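Local coordinates for protein Emp46p (Saccharomyces cerevisiae, PDB 2A6V) that acts as a cargo receptor with a potassium-bound, legume-lectin-like carbohydrate recognition domain, involved in the secretion of glycoproteins, at residues 6-11 with 58-63; 106-111 with 134-139; 110-115 with 126-131. One frame throughout, in Å; residues are numbered along the deposited sequence.

Interaction 1 (6-11 with 58-63); sequences KWNKGY and PEYSIK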
loop_
_atom_site.group_PDB
_atom_site.type_symbol
_atom_site.label_atom_id
_atom_site.label_comp_id
_atom_site.label_asym_id
_atom_site.label_seq_id
_atom_site.Cartn_x
_atom_site.Cartn_y
_atom_site.Cartn_z
ATOM N N LYS A 6 -2.706 19.151 -10.466
ATOM C CA LYS A 6 -2.938 17.829 -11.102
ATOM C C LYS A 6 -3.229 16.737 -10.061
ATOM O O LYS A 6 -4.253 16.064 -10.148
ATOM C CB LYS A 6 -1.748 17.434 -11.987
ATOM C CG LYS A 6 -2.081 16.443 -13.114
ATOM C CD LYS A 6 -3.487 16.655 -13.653
ATOM C CE LYS A 6 -3.734 15.899 -14.932
ATOM N NZ LYS A 6 -4.640 14.748 -14.656
ATOM N N TRP A 7 -2.352 16.555 -9.077
ATOM C CA TRP A 7 -2.693 15.622 -8.014
ATOM C C TRP A 7 -3.525 16.302 -6.943
ATOM O O TRP A 7 -3.484 17.524 -6.771
ATOM C CB TRP A 7 -1.469 14.922 -7.425
ATOM C CG TRP A 7 -0.526 15.812 -6.710
ATOM C CD1 TRP A 7 -0.626 16.235 -5.419
ATOM C CD2 TRP A 7 0.678 16.378 -7.226
ATOM N NE1 TRP A 7 0.435 17.047 -5.103
ATOM C CE2 TRP A 7 1.254 17.152 -6.195
ATOM C CE3 TRP A 7 1.332 16.316 -8.465
ATOM C CZ2 TRP A 7 2.448 17.854 -6.358
ATOM C CZ3 TRP A 7 2.525 17.018 -8.627
ATOM C CH2 TRP A 7 3.068 17.777 -7.577
ATOM N N ASN A 8 -4.306 15.486 -6.253
ATOM C CA ASN A 8 -5.198 15.923 -5.217
ATOM C C ASN A 8 -4.399 16.015 -3.930
ATOM O O ASN A 8 -4.106 15.003 -3.303
ATOM C CB ASN A 8 -6.329 14.900 -5.108
ATOM C CG ASN A 8 -7.384 15.290 -4.105
ATOM O OD1 ASN A 8 -7.117 16.013 -3.143
ATOM N ND2 ASN A 8 -8.587 14.780 -4.301
ATOM N N LYS A 9 -4.050 17.240 -3.534
ATOM C CA LYS A 9 -3.189 17.486 -2.374
ATOM C C LYS A 9 -3.754 16.913 -1.101
ATOM O O LYS A 9 -3.009 16.396 -0.268
ATOM C CB LYS A 9 -2.950 18.985 -2.192
ATOM C CG LYS A 9 -2.024 19.571 -3.230
ATOM C CD LYS A 9 -1.877 21.071 -3.022
ATOM C CE LYS A 9 -0.613 21.587 -3.676
ATOM N NZ LYS A 9 -0.633 21.329 -5.134
ATOM N N GLY A 10 -5.076 16.990 -0.956
ATOM C CA GLY A 10 -5.755 16.498 0.232
ATOM C C GLY A 10 -5.645 14.999 0.470
ATOM O O GLY A 10 -5.760 14.543 1.603
ATOM N N TYR A 11 -5.421 14.238 -0.601
ATOM C CA TYR A 11 -5.258 12.792 -0.505
ATOM C C TYR A 11 -3.876 12.325 -0.976
ATOM O O TYR A 11 -3.701 11.188 -1.419
ATOM C CB TYR A 11 -6.351 12.128 -1.332
ATOM C CG TYR A 11 -7.741 12.278 -0.743
ATOM C CD1 TYR A 11 -8.273 11.288 0.062
ATOM C CD2 TYR A 11 -8.513 13.401 -0.996
ATOM C CE1 TYR A 11 -9.546 11.405 0.623
ATOM C CE2 TYR A 11 -9.792 13.530 -0.448
ATOM C CZ TYR A 11 -10.299 12.531 0.353
ATOM O OH TYR A 11 -11.576 12.669 0.882
ATOM N N PRO A 58 -9.140 11.103 5.805
ATOM C CA PRO A 58 -10.419 11.219 5.088
ATOM C C PRO A 58 -10.637 10.006 4.195
ATOM O O PRO A 58 -9.689 9.529 3.572
ATOM C CB PRO A 58 -10.231 12.464 4.234
ATOM C CG PRO A 58 -8.783 12.556 3.992
ATOM C CD PRO A 58 -8.124 11.975 5.212
ATOM N N GLU A 59 -11.859 9.500 4.156
ATOM C CA GLU A 59 -12.232 8.502 3.157
ATOM C C GLU A 59 -12.331 9.175 1.798
ATOM O O GLU A 59 -12.707 10.341 1.698
ATOM C CB GLU A 59 -13.573 7.851 3.507
ATOM C CG GLU A 59 -13.540 7.141 4.838
ATOM C CD GLU A 59 -14.666 6.154 5.016
ATOM O OE1 GLU A 59 -15.802 6.466 4.606
ATOM O OE2 GLU A 59 -14.402 5.074 5.592
ATOM N N TYR A 60 -11.981 8.434 0.753
ATOM C CA TYR A 60 -12.024 8.939 -0.618
ATOM C C TYR A 60 -13.251 8.432 -1.374
ATOM O O TYR A 60 -13.549 7.248 -1.356
ATOM C CB TYR A 60 -10.774 8.489 -1.370
ATOM C CG TYR A 60 -10.658 9.097 -2.746
ATOM C CD1 TYR A 60 -10.292 10.415 -2.903
ATOM C CD2 TYR A 60 -10.916 8.347 -3.898
ATOM C CE1 TYR A 60 -10.177 10.986 -4.152
ATOM C CE2 TYR A 60 -10.795 8.911 -5.160
ATOM C CZ TYR A 60 -10.428 10.237 -5.284
ATOM O OH TYR A 60 -10.295 10.814 -6.527
ATOM N N SER A 61 -13.954 9.346 -2.037
ATOM C CA SER A 61 -15.053 9.000 -2.926
ATOM C C SER A 61 -14.658 9.362 -4.360
ATOM O O SER A 61 -14.273 10.494 -4.638
ATOM C CB SER A 61 -16.334 9.731 -2.493
ATOM O OG SER A 61 -16.783 9.241 -1.235
ATOM N N ILE A 62 -14.724 8.382 -5.257
ATOM C CA ILE A 62 -14.315 8.592 -6.646
ATOM C C ILE A 62 -15.343 9.437 -7.377
ATOM O O ILE A 62 -16.541 9.300 -7.143
ATOM C CB ILE A 62 -14.148 7.240 -7.382
ATOM C CG1 ILE A 62 -12.809 6.608 -7.020
ATOM C CG2 ILE A 62 -14.258 7.407 -8.912
ATOM C CD1 ILE A 62 -12.662 5.209 -7.511
ATOM N N LYS A 63 -14.858 10.297 -8.262
ATOM C CA LYS A 63 -15.709 11.032 -9.189
ATOM C C LYS A 63 -15.922 10.163 -10.442
ATOM O O LYS A 63 -16.931 9.472 -10.539
ATOM C CB LYS A 63 -15.088 12.398 -9.502
ATOM C CG LYS A 63 -16.088 13.486 -9.917
ATOM C CD LYS A 63 -16.650 13.278 -11.332
ATOM C CE LYS A 63 -16.748 14.586 -12.139
ATOM N NZ LYS A 63 -18.166 15.041 -12.331
HETATM O O HOH W 1 -13.346 12.237 -1.530
#
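The Y11 ring reaches across from the N-terminal segment 6-11 and is gripped on several sides by P58, E59 and Y60. Y60 brings its edge over the face of Y11, a T-shaped pair with centroids 5.0 Å apart and planes at 77°. CG of Y60 lies anti to its backbone N (chi1 -173°), which puts the CD1 edge over the middle of the Y11 ring. P58 lies alongside that ring, its CG 3.6 Å from Y11 CE1. At the tip, Y11 OH donates to E59 O at 2.7 Å, approaching from above the carbonyl plane. The looser side is wet. A water donates to Y11 OH at 3.0 Å and accepts from S61 N, so the hydroxyl both gives and takes; E59 contributes its carbonyl, while its side chain starts off away from 6-11 and lies near P194 and R196. At the edge of Y60, N8 ND2 comes near CE1, and both N8 ND2 and Y60 OH bond to D219. Segment 58-63 links strand 51-56 of one sheet to strand 66-75 of the other, so the N-terminal segment is pinned to a sheet-to-sheet crossing of the legume-lectin β-sandwich.

Interaction 2 (106-111 with 134-139); sequences KKFNGL and KDLDIE. With K (potassium ion), chain C.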
loop_
_atom_site.group_PDB
_atom_site.type_symbol
_atom_site.label_atom_id
_atom_site.label_comp_id
_atom_site.label_asym_id
_atom_site.label_seq_id
_atom_site.Cartn_x
_atom_site.Cartn_y
_atom_site.Cartn_z
ATOM N N LYS A 106 -6.955 -9.708 9.921
ATOM C CA LYS A 106 -7.041 -10.724 8.888
ATOM C C LYS A 106 -8.415 -10.682 8.214
ATOM O O LYS A 106 -8.559 -11.027 7.034
ATOM C CB LYS A 106 -6.789 -12.115 9.477
ATOM C CG LYS A 106 -5.346 -12.329 9.907
ATOM C CD LYS A 106 -4.984 -13.804 10.120
ATOM C CE LYS A 106 -5.600 -14.374 11.371
ATOM N NZ LYS A 106 -5.050 -15.729 11.682
ATOM N N LYS A 107 -9.428 -10.262 8.971
ATOM C CA LYS A 107 -10.766 -10.082 8.441
ATOM C C LYS A 107 -10.985 -8.609 8.084
ATOM O O LYS A 107 -11.058 -7.732 8.956
ATOM C CB LYS A 107 -11.816 -10.558 9.459
ATOM C CG LYS A 107 -13.226 -10.630 8.884
ATOM C CD LYS A 107 -14.282 -10.988 9.951
ATOM C CE LYS A 107 -14.015 -12.313 10.637
ATOM N NZ LYS A 107 -13.890 -13.454 9.690
ATOM N N PHE A 108 -11.050 -8.336 6.788
ATOM C CA PHE A 108 -11.217 -6.971 6.300
ATOM C C PHE A 108 -12.037 -6.997 5.019
ATOM O O PHE A 108 -12.252 -8.049 4.421
ATOM C CB PHE A 108 -9.850 -6.295 6.079
ATOM C CG PHE A 108 -9.053 -6.880 4.946
ATOM C CD1 PHE A 108 -9.125 -6.349 3.659
ATOM C CD2 PHE A 108 -8.233 -7.963 5.161
ATOM C CE1 PHE A 108 -8.384 -6.919 2.621
ATOM C CE2 PHE A 108 -7.502 -8.525 4.141
ATOM C CZ PHE A 108 -7.570 -8.003 2.867
ATOM N N ASN A 109 -12.504 -5.823 4.639
ATOM C CA ASN A 109 -13.305 -5.635 3.459
ATOM C C ASN A 109 -12.548 -4.696 2.545
ATOM O O ASN A 109 -12.468 -3.488 2.774
ATOM C CB ASN A 109 -14.661 -5.047 3.839
ATOM C CG ASN A 109 -15.680 -5.220 2.755
ATOM O OD1 ASN A 109 -15.380 -5.107 1.561
ATOM N ND2 ASN A 109 -16.915 -5.521 3.164
ATOM N N GLY A 110 -11.936 -5.264 1.526
ATOM C CA GLY A 110 -11.209 -4.453 0.583
ATOM C C GLY A 110 -10.129 -5.190 -0.149
ATOM O O GLY A 110 -10.203 -6.402 -0.347
ATOM N N LEU A 111 -9.113 -4.429 -0.539
ATOM C CA LEU A 111 -8.043 -4.858 -1.415
ATOM C C LEU A 111 -6.720 -4.660 -0.708
ATOM O O LEU A 111 -6.480 -3.608 -0.117
ATOM C CB LEU A 111 -8.075 -4.036 -2.695
ATOM C CG LEU A 111 -6.886 -4.141 -3.638
ATOM C CD1 LEU A 111 -6.756 -5.551 -4.268
ATOM C CD2 LEU A 111 -6.982 -3.071 -4.726
ATOM N N LYS A 134 -14.502 -13.437 6.228
ATOM C CA LYS A 134 -13.548 -14.487 6.597
ATOM C C LYS A 134 -12.154 -13.920 6.870
ATOM O O LYS A 134 -11.824 -12.813 6.440
ATOM C CB LYS A 134 -13.482 -15.542 5.487
ATOM C CG LYS A 134 -13.195 -16.958 5.966
ATOM C CD LYS A 134 -12.816 -17.862 4.797
ATOM C CE LYS A 134 -12.733 -19.323 5.211
ATOM N NZ LYS A 134 -12.161 -20.185 4.129
ATOM N N ASP A 135 -11.362 -14.689 7.614
ATOM C CA ASP A 135 -9.973 -14.353 7.906
ATOM C C ASP A 135 -9.122 -14.734 6.709
ATOM O O ASP A 135 -9.180 -15.866 6.222
ATOM C CB ASP A 135 -9.451 -15.153 9.104
ATOM C CG ASP A 135 -9.812 -14.542 10.443
ATOM O OD1 ASP A 135 -9.386 -15.134 11.453
ATOM O OD2 ASP A 135 -10.481 -13.497 10.610
ATOM N N LEU A 136 -8.333 -13.787 6.233
ATOM C CA LEU A 136 -7.345 -14.067 5.210
ATOM C C LEU A 136 -6.155 -14.730 5.875
ATOM O O LEU A 136 -5.489 -14.098 6.708
ATOM C CB LEU A 136 -6.908 -12.762 4.535
ATOM C CG LEU A 136 -6.122 -12.849 3.213
ATOM C CD1 LEU A 136 -6.116 -11.490 2.508
ATOM C CD2 LEU A 136 -4.679 -13.290 3.404
ATOM N N ASP A 137 -5.906 -15.991 5.523
ATOM C CA ASP A 137 -4.686 -16.690 5.918
ATOM C C ASP A 137 -3.722 -16.543 4.759
ATOM O O ASP A 137 -3.980 -17.049 3.676
ATOM C CB ASP A 137 -4.944 -18.181 6.212
ATOM C CG ASP A 137 -3.670 -19.012 6.146
ATOM O OD1 ASP A 137 -2.612 -18.580 6.661
ATOM O OD2 ASP A 137 -3.622 -20.115 5.580
ATOM N N ILE A 138 -2.611 -15.856 4.976
ATOM C CA ILE A 138 -1.759 -15.460 3.862
ATOM C C ILE A 138 -1.242 -16.675 3.110
ATOM O O ILE A 138 -1.017 -16.600 1.912
ATOM C CB ILE A 138 -0.604 -14.532 4.344
ATOM C CG1 ILE A 138 0.057 -13.823 3.165
ATOM C CG2 ILE A 138 0.409 -15.310 5.147
ATOM C CD1 ILE A 138 -0.875 -12.939 2.406
ATOM N N GLU A 139 -1.083 -17.808 3.789
ATOM C CA GLU A 139 -0.600 -19.013 3.113
ATOM C C GLU A 139 -1.685 -19.638 2.222
ATOM O O GLU A 139 -1.486 -19.804 1.021
ATOM C CB GLU A 139 -0.096 -20.008 4.162
ATOM C CG GLU A 139 0.392 -21.339 3.631
ATOM C CD GLU A 139 0.842 -22.276 4.737
ATOM O OE1 GLU A 139 0.412 -22.091 5.901
ATOM O OE2 GLU A 139 1.618 -23.208 4.436
HETATM K K K C . -1.858 -17.312 -0.478
HETATM O O HOH W 2 0.793 -17.990 -1.161
HETATM O O HOH W 3 -2.534 -18.774 -2.829
#
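One backbone bond fastens the two loops: L136 N donates to K106 O at 2.9 Å and is almost straight, 173° at the hydrogen, although the donor stands well above the carbonyl plane. Next to it K107 CA makes a CA-H...O contact with K134 O. The lysines then wrap the second loop from two directions. K106 lays its methylene chain along the L136 carbonyl, with CD 3.5 Å from L136 O. In K107 two successive bends, chi3 -58° and chi4 -56°, curl the ammonium back over the K134 backbone, where NZ meets D135 OD2 in a long salt bridge of 3.5 Å and also makes a weak hydrogen bond to T133 O. The other carboxylate oxygen of D135 faces the K106 end, too far for a salt bridge but close enough that both positive charges probably help keep the aspartate ionised. On the buried side, L136 CD1 abuts the edge of the F108 ring, 3.7 Å from CE2. The two loops sit at the same end of neighbouring strands in one sheet of the legume-lectin β-sandwich: 106-111 leads into strand 111-115, and the loop holding 134-139 follows strand 124-131. In the second shell, F108 makes an edge-to-face pair with W88, while N130 ND2 holds K134 O. Further along, D137 steadies the turn: its N bonds to S141 OG, its OD2 to S140 OG, and its OD1 weakly accepts from E139 N. That turn presents two carbonyls to the potassium ion, I138 O at 2.6 Å and E139 O at 2.9 Å from K. S141 O, Y128 OH and two waters complete its six ligands.

Interaction 3 (110-115 with 126-131); sequences GLMILL and TAYLND. With K (potassium ion), chain C.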
loop_
_atom_site.group_PDB
_atom_site.type_symbol
_atom_site.label_atom_id
_atom_site.label_comp_id
_atom_site.label_asym_id
_atom_site.label_seq_id
_atom_site.Cartn_x
_atom_site.Cartn_y
_atom_site.Cartn_z
ATOM N N GLY A 110 -11.936 -5.264 1.526
ATOM C CA GLY A 110 -11.209 -4.453 0.583
ATOM C C GLY A 110 -10.129 -5.190 -0.149
ATOM O O GLY A 110 -10.203 -6.402 -0.347
ATOM N N LEU A 111 -9.113 -4.429 -0.539
ATOM C CA LEU A 111 -8.043 -4.858 -1.415
ATOM C C LEU A 111 -6.720 -4.660 -0.708
ATOM O O LEU A 111 -6.480 -3.608 -0.117
ATOM C CB LEU A 111 -8.075 -4.036 -2.695
ATOM C CG LEU A 111 -6.886 -4.141 -3.638
ATOM C CD1 LEU A 111 -6.756 -5.551 -4.268
ATOM C CD2 LEU A 111 -6.982 -3.071 -4.726
ATOM N N MET A 112 -5.901 -5.703 -0.723
ATOM C CA MET A 112 -4.548 -5.666 -0.202
ATOM C C MET A 112 -3.604 -6.061 -1.328
ATOM O O MET A 112 -3.694 -7.182 -1.850
ATOM C CB MET A 112 -4.394 -6.656 0.954
ATOM C CG MET A 112 -3.015 -6.643 1.585
ATOM S SD MET A 112 -2.670 -7.903 2.804
ATOM C CE MET A 112 -2.627 -9.343 1.777
ATOM N N ILE A 113 -2.654 -5.193 -1.653
ATOM C CA ILE A 113 -1.620 -5.453 -2.639
ATOM C C ILE A 113 -0.324 -5.593 -1.866
ATOM O O ILE A 113 0.119 -4.647 -1.196
ATOM C CB ILE A 113 -1.542 -4.321 -3.690
ATOM C CG1 ILE A 113 -2.901 -4.196 -4.414
ATOM C CG2 ILE A 113 -0.392 -4.564 -4.644
ATOM C CD1 ILE A 113 -2.985 -3.050 -5.413
ATOM N N LEU A 114 0.292 -6.763 -1.935
ATOM C CA LEU A 114 1.311 -7.152 -1.013
ATOM C C LEU A 114 2.609 -7.436 -1.735
ATOM O O LEU A 114 2.624 -8.203 -2.697
ATOM C CB LEU A 114 0.852 -8.393 -0.257
ATOM C CG LEU A 114 1.830 -9.017 0.705
ATOM C CD1 LEU A 114 2.209 -8.092 1.852
ATOM C CD2 LEU A 114 1.210 -10.299 1.244
ATOM N N LEU A 115 3.697 -6.816 -1.276
ATOM C CA LEU A 115 5.062 -7.130 -1.650
ATOM C C LEU A 115 5.653 -7.974 -0.549
ATOM O O LEU A 115 5.805 -7.514 0.590
ATOM C CB LEU A 115 5.918 -5.882 -1.849
ATOM C CG LEU A 115 5.689 -5.154 -3.167
ATOM C CD1 LEU A 115 4.259 -4.606 -3.302
ATOM C CD2 LEU A 115 6.689 -4.087 -3.373
ATOM N N THR A 126 1.405 -9.756 -4.832
ATOM C CA THR A 126 0.179 -10.556 -4.812
ATOM C C THR A 126 -0.976 -9.711 -4.350
ATOM O O THR A 126 -0.823 -8.915 -3.413
ATOM C CB THR A 126 0.321 -11.830 -3.949
ATOM O OG1 THR A 126 0.936 -11.527 -2.681
ATOM C CG2 THR A 126 1.234 -12.845 -4.646
ATOM N N ALA A 127 -2.098 -9.803 -5.043
ATOM C CA ALA A 127 -3.262 -8.973 -4.789
ATOM C C ALA A 127 -4.397 -9.829 -4.252
ATOM O O ALA A 127 -4.757 -10.846 -4.859
ATOM C CB ALA A 127 -3.673 -8.249 -6.063
ATOM N N TYR A 128 -4.958 -9.412 -3.125
ATOM C CA TYR A 128 -5.975 -10.175 -2.427
ATOM C C TYR A 128 -7.205 -9.307 -2.236
ATOM O O TYR A 128 -7.114 -8.122 -1.914
ATOM C CB TYR A 128 -5.463 -10.567 -1.045
ATOM C CG TYR A 128 -4.369 -11.589 -1.017
ATOM C CD1 TYR A 128 -4.662 -12.925 -0.771
ATOM C CD2 TYR A 128 -3.037 -11.232 -1.177
ATOM C CE1 TYR A 128 -3.668 -13.873 -0.717
ATOM C CE2 TYR A 128 -2.012 -12.207 -1.113
ATOM C CZ TYR A 128 -2.360 -13.539 -0.897
ATOM O OH TYR A 128 -1.379 -14.514 -0.838
ATOM N N LEU A 129 -8.374 -9.917 -2.378
ATOM C CA LEU A 129 -9.633 -9.303 -2.026
ATOM C C LEU A 129 -10.240 -10.034 -0.843
ATOM O O LEU A 129 -10.173 -11.256 -0.761
ATOM C CB LEU A 129 -10.583 -9.394 -3.218
ATOM C CG LEU A 129 -10.429 -8.364 -4.310
ATOM C CD1 LEU A 129 -11.245 -8.801 -5.542
ATOM C CD2 LEU A 129 -10.865 -7.001 -3.829
ATOM N N ASN A 130 -10.812 -9.293 0.091
ATOM C CA ASN A 130 -11.576 -9.879 1.176
ATOM C C ASN A 130 -12.872 -9.087 1.290
ATOM O O ASN A 130 -12.886 -7.891 1.074
ATOM C CB ASN A 130 -10.764 -9.848 2.477
ATOM C CG ASN A 130 -11.347 -10.743 3.556
ATOM O OD1 ASN A 130 -12.437 -11.310 3.395
ATOM N ND2 ASN A 130 -10.626 -10.883 4.664
ATOM N N ASP A 131 -13.965 -9.783 1.578
ATOM C CA ASP A 131 -15.284 -9.158 1.695
ATOM C C ASP A 131 -15.746 -8.976 3.133
ATOM O O ASP A 131 -16.921 -8.669 3.383
ATOM C CB ASP A 131 -16.320 -9.969 0.908
ATOM C CG ASP A 131 -16.474 -11.390 1.415
ATOM O OD1 ASP A 131 -15.886 -11.755 2.458
ATOM O OD2 ASP A 131 -17.173 -12.226 0.815
HETATM K K K C . -1.858 -17.312 -0.478
HETATM O O HOH W 4 3.514 -11.008 -2.699
HETATM O O HOH W 2 0.793 -17.990 -1.161
HETATM O O HOH W 3 -2.534 -18.774 -2.829
#
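Six backbone hydrogen bonds join these antiparallel strands, in hydrogen-bonded pairs G110-N130, M112-Y128 and L114-T126. Among the shortest is L114 N to T126 O at 2.8 Å. M112 N to Y128 O, at 3.0 Å, is among the longest. Most lie in the plane of the accepting carbonyl; N130 N instead comes in nearly along the C=O axis of G110. CA-H...O contacts fill the non-hydrogen-bonded positions, L129 CA reaching G110 O and A127 CA reaching M112 O. G110 starts the pairing at a corner of the chain, with phi 156° and no CB to collide with the carbonyl of N109. Apolar contacts split between the faces. On one, L111, I113, A127 and L129 pack loosely, L111 CB lying 4.2 Å from L129 CD2, and I113 carries on to L160 and L162 of the opposing sheet, so this is the sandwich interior. On the other, M112 and Y128 run out alongside each other; the bend at chi3 (69°) brings M112 CE to 3.5 Å from Y128 CD2, while L114 CD2 stays more loosely by CE2. Among polar contacts, one water donates both to L114 O and, at 2.6 Å, to T126 OG1. The metal contact belongs to Y128: OH lies 2.9 Å from K, and the ion sits in the plane of the ring, at its edge. With the ring flanked by M112 and its strand held by paired bonds, the phenol oxygen offers its electron density to K, and the cation probably polarises the O-H bond and lowers its pKa.

Along the chain, interaction 1 closes before the other two begin. Interactions 2 and 3 overlap at G110 and L111, and their centres are about 8 Å apart. Strands 111-115 and 124-131 are neighbours in one seven-stranded sheet; interaction 3 is their pairing, and interaction 2 joins the loops just beyond their ends. The two meet at one potassium ion, which takes carbonyls from 134-139 and a phenol oxygen from 126-131, so the sheet and the loop position the site together. Interaction 1 is about 26 Å from interaction 2 and about 21 Å from interaction 3, centre to centre; it tethers the N-terminal segment to a loop that follows strand 51-56 of that same sheet.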